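Long-range contacts in acetyl-CoA acetyltransferase A (Ascaris suum, PDB 6BJA), which probably catalyses the reversible transfer of an acetyl group from one acetyl-CoA to another acyl-CoA, as thiolases do, and binds coenzyme A: residues 284-289 against 307-312; 297-302 against 387-392; 315-320 against 377-382; 261-266 against 364-369; 163-168 against 291-296. One frame throughout, in Å; residues are numbered along the deposited sequence.

Contact 1. Residues 284-289 against 307-312; sequences SYAEAG and LSQSGL
Two first torsions set up the meeting of Gln309 with Ser284. Gln309 CG lies between its own backbone N and carbonyl carbon (chi1 69°), and the chain beyond it is extended, which carries the amide from the helix end to the strand. Ser284 OG is anti to the backbone N (chi1 -168°) and faces that amide. Both bonds across the contact come from Gln309 NE2. It donates to Ser284 OG at 2.8 Å, with the hydroxyl tilted somewhat from the amide plane, and to Tyr285 O, also at 2.8 Å. Tyr285 O lies in the amide plane, yet NE2 approaches from above the carbonyl plane of Tyr285, 50° out of it. The acceptors lie in clearly different directions from NE2, which fits one N-H for each; both bonds are bent, and together they fix the rotation of the amide. Its other end, OE1, is bonded by Gln305 one turn earlier. Beside this grip, Ser310 OG touches Ser284 CB at 3.6 Å, while its hydrogen bond goes back to Leu306 O. Tyr285 leaves the strand on the side away from this helix; its ring packs on helix 97-110 and meets Tyr113 of the second subunit edge-to-face. The helix closes in a Schellman motif: Gly311 takes positive phi, Leu312 N bonds to Leu307 O and Gly311 N to Ser308 O. Strand 280-289, helix 298-310 and the parallel strand 319-322 form a beta-alpha-beta crossover, characteristic of the thiolase fold, and this contact fastens the C-terminal end of its helix to its first strand.

Contact 2. Residues 297-302 against 387-392; sequences VAPALA and GEASAI
Helix 298-302 lies over strand 388-392 with their axes 6.9 Å apart at closest and their chain directions 42° apart, so that Pro299 meets Ala389 and Ala302 meets Ala391. Methyl groups make most of the interface. Ala389 CB rises from the strand against the first turn of the helix: it is 3.4 Å from both Ala298 C and Pro299 N, and Ala298 CB stands 3.5 Å away, tighter than usual for two carbons. Pro299 adds the flank of its ring, CD being 3.8 Å from the same methyl. This close approach is the usual helix-on-sheet layering of a thiolase half, in which helix 298-310 covers the sheet and small residues let the backbones come near. One turn on, Ala302 CB rests 4.1 Å from Ala391 CB and equally close to Ala389 O. Upstream, Gly387 and Glu388 form a G1 beta bulge, and Ala298 CB packs 3.8 Å from Glu388 C. Glu388 starts away from the helix; its carboxylate forms a salt bridge to Lys93 and hydrogen bonds to Gln87 and Cys88 of the second subunit. Pro299 also touches Cys383, a predicted proton acceptor of the active site.

Contact 3. Residues 315-320 against 377-382; sequences ESIALW and LGVAAI
Val379 is the bump of this contact, fitting between Ile317 and Trp320. Its CB lies 3.6 Å from Trp320 CE3, oblique to the indole, the two side chains lying side by side and pointing the same way. On the other flank Val379 CG2 meets Ile317 CD1 at 3.9 Å. Ile317 closes the hollow from a second direction, because its CG2, anti to the backbone N, stands 3.5 Å above one face of the Trp320 ring, offset toward the rim. Leu377 CB packs against Ile317 CD1, 4.0 Å away, with the two side chains crossing at about a right angle. The backbones here pair as parallel strands, Leu319 bridging to Gly378 and Trp320 to Val379, as strand 319-322 joins strand 377-384 in the C-terminal thiolase sheet. Val379 N donates to Leu319 O at 3.2 Å, and Ala318 N reaches Leu377 O at 2.9 Å. Where the chains part, a water donates to Ser316 O and accepts from Leu377 N. Beyond the wedge, Val303 of helix 298-310 packs on both Trp320 and Val379, whereas Leu319 turns to Leu368 of helix 357-371, on the face opposite Trp320.

Contact 4. Residues 261-266 against 364-369; sequences AACVLA and IVVTLV
Ala261 brings its CB to 4.2 Å from Val366 CG2, and this pair has the closest CA atoms of the contact, 7.2 Å apart. Ala262 then turns its CB away, into helix 33-48 where Val40 and Ala44 receive it, but its carbonyl still takes part: Ala262 O lies 4.1 Å from the same Val366 CG2. Cys263 points back to the helix. Its SG, anti to the carbonyl carbon and beside the backbone N (chi1 -59°), ends between two valines of successive positions, 4.2 Å from Val366 CG2 and 4.3 Å from Val365 CG1. One methyl therefore serves three consecutive strand residues. Val366 CG2 occupies that place because CG1 is anti to the backbone N, which leaves CG2 anti to the carbonyl carbon and turned to the strand. The axes of strand 261-266 and helix 364-369 approach to 8.4 Å with their directions 65° apart, so the helix slants across and its touch on the strand is brief. Such a crossing belongs to the middle of the five-layered alpha-beta-alpha-beta-alpha thiolase fold, where helices lie between the sheets of the two halves; here helix 357-371 of the C-terminal family region meets a strand of the N-terminal one. The wide separations mark unstrained van der Waals contact, and apart from the Ala262 carbonyl the groups are apolar. All five touching residues are buried. Met99 and Ile102 of helix 97-110 also touch Val365, so this valine packs against a second helix as well as the strand.

Contact 5. Residues 163-168 against 291-296; sequences GLCAEK and EPIDFT
Cys165 and Ile293 form the apolar centre, and Phe295 closes it. Cys165 CB lies 4.0 Å from Ile293 CG1 and 3.8 Å from Phe295 CE1, near the plane of the ring and at its edge. Ala166 N approaches the same edge, and Ala166 CB lies beside CE1. A chi1 of 76° puts Phe295 CG between its backbone N and carbonyl carbon; the ring's CE1 edge ends near the helix, while the side chain also stands about 4 Å from that of Cys383, predicted as a catalytic proton acceptor, and about 6 Å from bound coenzyme A. Outward from this centre, Ala166 CB touches Thr296 OG1 at 3.7 Å, and that oxygen in turn hangs 3.5 Å above one face of the Phe295 ring, toward its rim. Farther along the helix, Lys168 lays its aliphatic chain across Ile293, with CD 3.8 Å from Ile293 CG2 and the two side chains at about a right angle. The chain is extended as far as CE, and a bend at chi4 (-60°) brings NZ to Asp294. The salt bridge there is 2.8 Å between Lys168 NZ and Asp294 OD1, which uses its syn lone pair. Asp172 OD2, one turn further along helix 162-172, is a second anionic partner of the amine. Apolar groups thus lie on the side toward Cys383 and the charged pair at the edge, and one lysine serves both. With two carboxylates nearby, its ammonium form is likely to be favoured, and the salt bridge ties helix 162-172 to the loop after strand 280-289.

From the N terminus, 163-168 opens contact 5 on helix 162-172; contact 4 opens next, at 261-266. Residues 284-289 begin contact 1 before 291-296 close contact 5, so contact 5 crosses both 4 and 1. Contact 2 starts at 297-302, ahead of the closure of contact 1 at 307-312, and these two cross as well. Contact 3 opens at 315-320; contact 4 closes at 364-369, then 3 and finally 2. Contact 1 is thus nested in 4 and contact 3 in 2, while 4 crosses both 2 and 3. Contacts 1 and 2 hold helix 298-310 on the C-terminal strands, contact 3 pairs two of those strands, and 4 and 5 join the N-terminal and C-terminal family regions.

Contact 1. Residues 284-289 against 307-312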
# COMPACT_ATOMS: atom_id res chain seq x y z
N SER A 284 15.01 15.55 -42.50
CA SER A 284 15.80 16.21 -41.47
C SER A 284 15.09 16.15 -40.14
O SER A 284 13.87 15.89 -40.08
CB SER A 284 16.07 17.67 -41.86
OG SER A 284 17.05 18.25 -41.02
N TYR A 285 15.83 16.41 -39.07
CA TYR A 285 15.24 16.54 -37.75
C TYR A 285 16.03 17.59 -36.96
O TYR A 285 17.17 17.92 -37.30
CB TYR A 285 15.23 15.20 -37.02
CG TYR A 285 16.58 14.65 -36.75
CD1 TYR A 285 17.26 15.07 -35.63
CD2 TYR A 285 17.18 13.73 -37.59
CE1 TYR A 285 18.47 14.61 -35.34
CE2 TYR A 285 18.45 13.25 -37.30
CZ TYR A 285 19.08 13.72 -36.16
OH TYR A 285 20.34 13.32 -35.76
N ALA A 286 15.42 18.10 -35.90
CA ALA A 286 16.05 19.08 -35.04
C ALA A 286 15.54 18.92 -33.63
O ALA A 286 14.42 18.42 -33.41
CB ALA A 286 15.78 20.48 -35.55
N GLU A 287 16.34 19.37 -32.67
CA GLU A 287 15.99 19.29 -31.27
C GLU A 287 16.37 20.61 -30.63
O GLU A 287 17.39 21.19 -30.98
CB GLU A 287 16.73 18.13 -30.60
CG GLU A 287 16.46 16.76 -31.25
CD GLU A 287 17.38 15.66 -30.72
OE1 GLU A 287 18.61 15.77 -30.89
OE2 GLU A 287 16.87 14.67 -30.18
N ALA A 288 15.53 21.08 -29.72
CA ALA A 288 15.76 22.33 -29.01
C ALA A 288 15.52 22.17 -27.53
O ALA A 288 14.84 21.24 -27.08
CB ALA A 288 14.87 23.41 -29.56
N GLY A 289 16.12 23.05 -26.75
CA GLY A 289 15.86 23.06 -25.33
C GLY A 289 15.85 24.45 -24.74
O GLY A 289 16.65 25.31 -25.13
N LEU A 307 14.14 24.31 -40.24
CA LEU A 307 13.92 24.98 -41.51
C LEU A 307 15.21 25.66 -41.99
O LEU A 307 15.54 25.59 -43.17
CB LEU A 307 12.80 26.00 -41.38
CG LEU A 307 11.39 25.47 -41.11
CD1 LEU A 307 10.42 26.63 -40.96
CD2 LEU A 307 10.92 24.56 -42.22
N SER A 308 15.94 26.28 -41.06
CA SER A 308 17.21 26.92 -41.38
C SER A 308 18.19 25.94 -42.02
O SER A 308 18.73 26.20 -43.10
CB SER A 308 17.85 27.52 -40.13
OG SER A 308 19.09 28.11 -40.45
N GLN A 309 18.41 24.80 -41.37
CA GLN A 309 19.39 23.83 -41.85
C GLN A 309 18.94 23.15 -43.14
O GLN A 309 19.76 22.53 -43.84
CB GLN A 309 19.67 22.78 -40.77
CG GLN A 309 18.51 21.84 -40.45
CD GLN A 309 18.69 21.09 -39.12
OE1 GLN A 309 19.45 21.52 -38.24
NE2 GLN A 309 17.99 19.97 -38.98
N SER A 310 17.65 23.24 -43.45
CA SER A 310 17.07 22.59 -44.61
C SER A 310 16.90 23.55 -45.79
O SER A 310 16.49 23.15 -46.87
CB SER A 310 15.72 21.97 -44.23
OG SER A 310 15.91 20.92 -43.29
N GLY A 311 17.20 24.83 -45.56
CA GLY A 311 17.07 25.84 -46.59
C GLY A 311 15.63 26.09 -46.98
O GLY A 311 15.34 26.47 -48.12
N LEU A 312 14.73 25.89 -46.03
CA LEU A 312 13.30 26.09 -46.26
C LEU A 312 12.77 27.23 -45.42
O LEU A 312 13.43 27.68 -44.48
CB LEU A 312 12.53 24.81 -45.92
CG LEU A 312 12.87 23.57 -46.76
CD1 LEU A 312 12.17 22.35 -46.20
CD2 LEU A 312 12.48 23.78 -48.20

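Contact 2. Residues 297-302 against 387-392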
# COMPACT_ATOMS: atom_id res chain seq x y z
N VAL A 297 7.25 26.73 -25.50
CA VAL A 297 7.78 27.45 -26.67
C VAL A 297 8.98 26.78 -27.34
O VAL A 297 9.47 27.26 -28.36
CB VAL A 297 8.16 28.91 -26.32
CG1 VAL A 297 6.95 29.62 -25.71
CG2 VAL A 297 9.37 28.98 -25.43
N ALA A 298 9.42 25.64 -26.81
CA ALA A 298 10.52 24.91 -27.45
C ALA A 298 10.21 24.40 -28.88
O ALA A 298 11.10 24.35 -29.73
CB ALA A 298 10.96 23.73 -26.57
N PRO A 299 8.95 24.02 -29.16
CA PRO A 299 8.75 23.49 -30.52
C PRO A 299 9.06 24.48 -31.64
O PRO A 299 9.67 24.08 -32.62
CB PRO A 299 7.27 23.08 -30.52
CG PRO A 299 7.02 22.70 -29.12
CD PRO A 299 7.79 23.75 -28.30
N ALA A 300 8.68 25.74 -31.50
CA ALA A 300 8.95 26.69 -32.56
C ALA A 300 10.46 26.89 -32.70
O ALA A 300 10.95 27.12 -33.80
CB ALA A 300 8.26 28.03 -32.30
N LEU A 301 11.19 26.78 -31.59
CA LEU A 301 12.64 26.90 -31.64
C LEU A 301 13.26 25.74 -32.42
O LEU A 301 14.14 25.94 -33.26
CB LEU A 301 13.23 26.96 -30.22
CG LEU A 301 14.67 27.44 -30.12
CD1 LEU A 301 14.82 28.87 -30.65
CD2 LEU A 301 15.10 27.36 -28.65
N ALA A 302 12.74 24.54 -32.19
CA ALA A 302 13.24 23.39 -32.93
C ALA A 302 12.94 23.54 -34.42
O ALA A 302 13.76 23.21 -35.26
CB ALA A 302 12.62 22.12 -32.38
N GLY A 387 11.53 21.00 -20.68
CA GLY A 387 11.93 22.11 -21.51
C GLY A 387 12.48 21.80 -22.89
O GLY A 387 13.13 22.64 -23.48
N GLU A 388 12.22 20.61 -23.43
CA GLU A 388 12.80 20.26 -24.72
C GLU A 388 11.70 20.13 -25.76
O GLU A 388 10.50 20.08 -25.43
CB GLU A 388 13.61 18.97 -24.63
CG GLU A 388 14.93 19.16 -23.89
CD GLU A 388 15.90 18.05 -24.19
OE1 GLU A 388 16.22 17.81 -25.39
OE2 GLU A 388 16.32 17.42 -23.19
N ALA A 389 12.12 20.14 -27.01
CA ALA A 389 11.23 19.78 -28.12
C ALA A 389 12.01 19.15 -29.25
O ALA A 389 13.22 19.38 -29.42
CB ALA A 389 10.46 21.00 -28.62
N SER A 390 11.30 18.32 -30.01
CA SER A 390 11.82 17.62 -31.18
C SER A 390 10.95 17.95 -32.37
O SER A 390 9.74 18.15 -32.22
CB SER A 390 11.83 16.11 -30.94
OG SER A 390 12.50 15.79 -29.73
N ALA A 391 11.56 18.05 -33.54
CA ALA A 391 10.81 18.28 -34.78
C ALA A 391 11.42 17.45 -35.91
O ALA A 391 12.63 17.19 -35.93
CB ALA A 391 10.79 19.74 -35.15
N ILE A 392 10.57 17.03 -36.84
CA ILE A 392 11.00 16.22 -37.97
C ILE A 392 10.35 16.78 -39.23
O ILE A 392 9.20 17.21 -39.22
CB ILE A 392 10.66 14.70 -37.75
CG1 ILE A 392 11.31 13.81 -38.82
CG2 ILE A 392 9.18 14.47 -37.70
CD1 ILE A 392 11.34 12.33 -38.40

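Contact 3. Residues 315-320 against 377-382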
# COMPACT_ATOMS: atom_id res chain seq x y z
N GLU A 315 6.58 28.79 -45.37
CA GLU A 315 5.64 28.70 -46.49
C GLU A 315 5.85 27.46 -47.36
O GLU A 315 4.94 27.06 -48.09
CB GLU A 315 5.76 29.96 -47.36
CG GLU A 315 5.16 31.21 -46.72
CD GLU A 315 5.89 31.70 -45.47
OE1 GLU A 315 7.13 31.57 -45.39
OE2 GLU A 315 5.20 32.23 -44.56
N SER A 316 7.04 26.87 -47.28
CA SER A 316 7.39 25.63 -47.99
C SER A 316 6.59 24.43 -47.50
O SER A 316 6.56 23.40 -48.17
CB SER A 316 8.88 25.29 -47.81
OG SER A 316 9.74 26.39 -48.02
N ILE A 317 6.00 24.56 -46.32
CA ILE A 317 5.46 23.41 -45.59
C ILE A 317 3.95 23.35 -45.78
O ILE A 317 3.23 24.30 -45.47
CB ILE A 317 5.81 23.50 -44.09
CG1 ILE A 317 7.32 23.65 -43.90
CG2 ILE A 317 5.21 22.33 -43.31
CD1 ILE A 317 8.20 22.56 -44.51
N ALA A 318 3.46 22.23 -46.29
CA ALA A 318 2.04 22.08 -46.56
C ALA A 318 1.21 21.88 -45.30
O ALA A 318 0.12 22.45 -45.17
CB ALA A 318 1.82 20.91 -47.51
N LEU A 319 1.69 21.03 -44.40
CA LEU A 319 0.96 20.67 -43.19
C LEU A 319 1.88 20.60 -42.00
O LEU A 319 3.03 20.21 -42.13
CB LEU A 319 0.27 19.32 -43.33
CG LEU A 319 -0.91 19.24 -44.29
CD1 LEU A 319 -1.36 17.77 -44.33
CD2 LEU A 319 -2.05 20.15 -43.91
N TRP A 320 1.31 20.91 -40.85
CA TRP A 320 1.99 20.89 -39.57
C TRP A 320 1.25 20.02 -38.60
O TRP A 320 0.02 20.04 -38.57
CB TRP A 320 2.10 22.30 -38.97
CG TRP A 320 2.77 23.27 -39.84
CD1 TRP A 320 2.20 23.98 -40.85
CD2 TRP A 320 4.14 23.69 -39.77
NE1 TRP A 320 3.14 24.80 -41.44
CE2 TRP A 320 4.34 24.63 -40.80
CE3 TRP A 320 5.22 23.32 -38.96
CZ2 TRP A 320 5.58 25.24 -41.01
CZ3 TRP A 320 6.44 23.93 -39.18
CH2 TRP A 320 6.61 24.86 -40.21
N LEU A 377 5.52 18.63 -48.30
CA LEU A 377 6.40 18.64 -47.14
C LEU A 377 5.58 18.86 -45.88
O LEU A 377 4.66 19.67 -45.85
CB LEU A 377 7.46 19.74 -47.25
CG LEU A 377 8.46 19.60 -48.40
CD1 LEU A 377 9.43 20.76 -48.35
CD2 LEU A 377 9.20 18.26 -48.35
N GLY A 378 5.92 18.11 -44.83
CA GLY A 378 5.25 18.27 -43.56
C GLY A 378 6.27 18.35 -42.43
O GLY A 378 7.39 17.84 -42.51
N VAL A 379 5.87 19.02 -41.35
CA VAL A 379 6.66 19.08 -40.13
C VAL A 379 5.83 18.62 -38.94
O VAL A 379 4.70 19.07 -38.75
CB VAL A 379 7.21 20.49 -39.85
CG1 VAL A 379 7.96 20.54 -38.50
CG2 VAL A 379 8.14 20.90 -40.95
N ALA A 380 6.39 17.70 -38.15
CA ALA A 380 5.79 17.31 -36.89
C ALA A 380 6.71 17.76 -35.78
O ALA A 380 7.92 17.53 -35.84
CB ALA A 380 5.55 15.81 -36.84
N ALA A 381 6.13 18.40 -34.77
CA ALA A 381 6.88 18.94 -33.64
C ALA A 381 6.19 18.65 -32.32
O ALA A 381 4.97 18.64 -32.24
CB ALA A 381 7.09 20.40 -33.80
N ILE A 382 6.99 18.39 -31.28
CA ILE A 382 6.44 18.02 -29.98
C ILE A 382 7.36 18.52 -28.86
O ILE A 382 8.57 18.43 -28.98
CB ILE A 382 6.23 16.48 -29.89
CG1 ILE A 382 5.54 16.06 -28.61
CG2 ILE A 382 7.54 15.73 -30.13
CD1 ILE A 382 4.90 14.64 -28.77
O HOH W 1 4.94 21.32 -49.31

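Contact 4. Residues 261-266 against 364-369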
# COMPACT_ATOMS: atom_id res chain seq x y z
N ALA A 261 1.74 3.78 -31.44
CA ALA A 261 1.95 4.16 -32.83
C ALA A 261 3.33 3.71 -33.26
O ALA A 261 4.27 3.75 -32.47
CB ALA A 261 1.81 5.66 -33.00
N ALA A 262 3.47 3.31 -34.53
CA ALA A 262 4.71 2.72 -35.02
C ALA A 262 4.99 3.03 -36.47
O ALA A 262 4.05 3.11 -37.28
CB ALA A 262 4.69 1.17 -34.84
N CYS A 263 6.27 3.16 -36.80
CA CYS A 263 6.72 3.28 -38.18
C CYS A 263 7.85 2.31 -38.45
O CYS A 263 8.73 2.13 -37.60
CB CYS A 263 7.25 4.67 -38.50
SG CYS A 263 6.13 6.03 -38.28
N VAL A 264 7.86 1.71 -39.63
CA VAL A 264 9.05 0.98 -40.09
C VAL A 264 9.87 1.93 -40.95
O VAL A 264 9.34 2.55 -41.86
CB VAL A 264 8.67 -0.29 -40.87
CG1 VAL A 264 9.88 -0.90 -41.56
CG2 VAL A 264 8.05 -1.28 -39.95
N LEU A 265 11.17 2.02 -40.65
CA LEU A 265 12.08 2.86 -41.40
C LEU A 265 13.05 1.97 -42.17
O LEU A 265 13.45 0.92 -41.67
CB LEU A 265 12.87 3.79 -40.46
CG LEU A 265 12.04 4.59 -39.45
CD1 LEU A 265 12.94 5.34 -38.49
CD2 LEU A 265 11.12 5.55 -40.14
N ALA A 266 13.41 2.38 -43.37
CA ALA A 266 14.39 1.63 -44.16
C ALA A 266 15.30 2.55 -44.98
O ALA A 266 14.91 3.66 -45.36
CB ALA A 266 13.67 0.63 -45.08
N ILE A 364 1.85 11.58 -33.83
CA ILE A 364 1.69 12.74 -34.70
C ILE A 364 2.45 12.61 -36.03
O ILE A 364 2.01 13.13 -37.05
CB ILE A 364 2.09 14.07 -34.01
CG1 ILE A 364 3.58 14.16 -33.68
CG2 ILE A 364 1.22 14.27 -32.78
CD1 ILE A 364 4.06 15.60 -33.27
N VAL A 365 3.53 11.84 -36.05
CA VAL A 365 4.19 11.54 -37.31
C VAL A 365 3.29 10.68 -38.20
O VAL A 365 3.18 10.91 -39.41
CB VAL A 365 5.54 10.84 -37.10
CG1 VAL A 365 6.13 10.35 -38.41
CG2 VAL A 365 6.53 11.78 -36.40
N VAL A 366 2.65 9.67 -37.61
CA VAL A 366 1.70 8.84 -38.34
C VAL A 366 0.57 9.69 -38.93
O VAL A 366 0.28 9.60 -40.12
CB VAL A 366 1.11 7.72 -37.44
CG1 VAL A 366 -0.05 7.02 -38.14
CG2 VAL A 366 2.20 6.73 -37.06
N THR A 367 -0.05 10.55 -38.13
CA THR A 367 -1.12 11.40 -38.61
C THR A 367 -0.65 12.35 -39.70
O THR A 367 -1.34 12.55 -40.72
CB THR A 367 -1.74 12.14 -37.44
OG1 THR A 367 -2.32 11.16 -36.56
CG2 THR A 367 -2.82 13.11 -37.89
N LEU A 368 0.54 12.93 -39.52
CA LEU A 368 1.10 13.81 -40.54
C LEU A 368 1.30 13.08 -41.87
O LEU A 368 0.92 13.60 -42.93
CB LEU A 368 2.43 14.41 -40.06
CG LEU A 368 3.13 15.32 -41.06
CD1 LEU A 368 2.32 16.59 -41.28
CD2 LEU A 368 4.53 15.64 -40.60
N VAL A 369 1.94 11.92 -41.81
CA VAL A 369 2.27 11.17 -43.01
C VAL A 369 0.99 10.94 -43.81
O VAL A 369 0.96 11.14 -45.03
CB VAL A 369 2.96 9.83 -42.66
CG1 VAL A 369 2.92 8.85 -43.85
CG2 VAL A 369 4.39 10.09 -42.22

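Contact 5. Residues 163-168 against 291-296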
# COMPACT_ATOMS: atom_id res chain seq x y z
N GLY A 163 0.93 21.85 -16.54
CA GLY A 163 -0.12 22.83 -16.83
C GLY A 163 0.06 24.15 -16.12
O GLY A 163 -0.36 25.19 -16.63
N LEU A 164 0.65 24.15 -14.94
CA LEU A 164 0.97 25.40 -14.26
C LEU A 164 2.10 26.11 -14.99
O LEU A 164 2.06 27.32 -15.15
CB LEU A 164 1.36 25.16 -12.80
CG LEU A 164 1.65 26.43 -12.00
CD1 LEU A 164 0.49 27.44 -12.06
CD2 LEU A 164 1.93 26.06 -10.56
N CYS A 165 3.12 25.37 -15.40
CA CYS A 165 4.18 25.92 -16.21
C CYS A 165 3.64 26.58 -17.48
O CYS A 165 4.07 27.65 -17.88
CB CYS A 165 5.18 24.83 -16.60
SG CYS A 165 6.10 24.11 -15.18
N ALA A 166 2.70 25.92 -18.12
CA ALA A 166 2.20 26.42 -19.40
C ALA A 166 1.46 27.76 -19.24
O ALA A 166 1.35 28.52 -20.21
CB ALA A 166 1.31 25.38 -20.04
N GLU A 167 0.94 28.02 -18.05
CA GLU A 167 0.32 29.32 -17.77
C GLU A 167 1.30 30.46 -17.97
O GLU A 167 0.90 31.57 -18.33
CB GLU A 167 -0.25 29.39 -16.36
CG GLU A 167 -1.48 28.54 -16.08
CD GLU A 167 -2.78 29.13 -16.63
OE1 GLU A 167 -2.74 30.12 -17.39
OE2 GLU A 167 -3.84 28.56 -16.29
N LYS A 168 2.59 30.22 -17.75
CA LYS A 168 3.57 31.27 -18.01
C LYS A 168 3.57 31.66 -19.49
O LYS A 168 3.62 32.86 -19.85
CB LYS A 168 4.99 30.82 -17.58
CG LYS A 168 6.06 31.86 -17.92
CD LYS A 168 7.42 31.48 -17.42
CE LYS A 168 8.44 32.58 -17.71
NZ LYS A 168 8.60 32.89 -19.16
N GLU A 291 14.38 26.68 -20.77
CA GLU A 291 14.02 26.50 -19.37
C GLU A 291 12.83 25.57 -19.21
O GLU A 291 11.87 25.66 -19.98
CB GLU A 291 13.69 27.86 -18.74
CG GLU A 291 14.88 28.78 -18.61
CD GLU A 291 15.82 28.38 -17.49
OE1 GLU A 291 15.39 27.70 -16.54
OE2 GLU A 291 17.00 28.77 -17.56
N PRO A 292 12.85 24.69 -18.21
CA PRO A 292 11.70 23.79 -18.00
C PRO A 292 10.34 24.50 -18.00
O PRO A 292 9.40 24.00 -18.62
CB PRO A 292 12.02 23.16 -16.65
CG PRO A 292 13.50 23.01 -16.72
CD PRO A 292 14.00 24.27 -17.38
N ILE A 293 10.24 25.64 -17.33
CA ILE A 293 8.95 26.30 -17.23
C ILE A 293 8.45 26.74 -18.60
O ILE A 293 7.24 26.87 -18.81
CB ILE A 293 9.03 27.51 -16.25
CG1 ILE A 293 7.61 27.95 -15.87
CG2 ILE A 293 9.84 28.63 -16.84
CD1 ILE A 293 7.58 28.85 -14.64
N ASP A 294 9.38 26.99 -19.53
CA ASP A 294 9.06 27.51 -20.86
C ASP A 294 8.93 26.42 -21.93
O ASP A 294 9.03 26.69 -23.12
CB ASP A 294 10.15 28.49 -21.31
CG ASP A 294 10.15 29.79 -20.50
OD1 ASP A 294 9.06 30.33 -20.25
OD2 ASP A 294 11.27 30.26 -20.10
N PHE A 295 8.75 25.17 -21.50
CA PHE A 295 8.73 24.04 -22.44
C PHE A 295 7.76 24.24 -23.61
O PHE A 295 8.03 23.78 -24.71
CB PHE A 295 8.39 22.73 -21.70
CG PHE A 295 6.95 22.58 -21.34
CD1 PHE A 295 6.39 23.35 -20.34
CD2 PHE A 295 6.17 21.64 -21.98
CE1 PHE A 295 5.06 23.21 -20.01
CE2 PHE A 295 4.85 21.49 -21.64
CZ PHE A 295 4.28 22.28 -20.66
N THR A 296 6.68 24.97 -23.38
CA THR A 296 5.67 25.17 -24.40
C THR A 296 6.21 25.90 -25.63
O THR A 296 5.65 25.73 -26.71
CB THR A 296 4.46 25.95 -23.80
OG1 THR A 296 3.89 25.20 -22.72
CG2 THR A 296 3.37 26.16 -24.83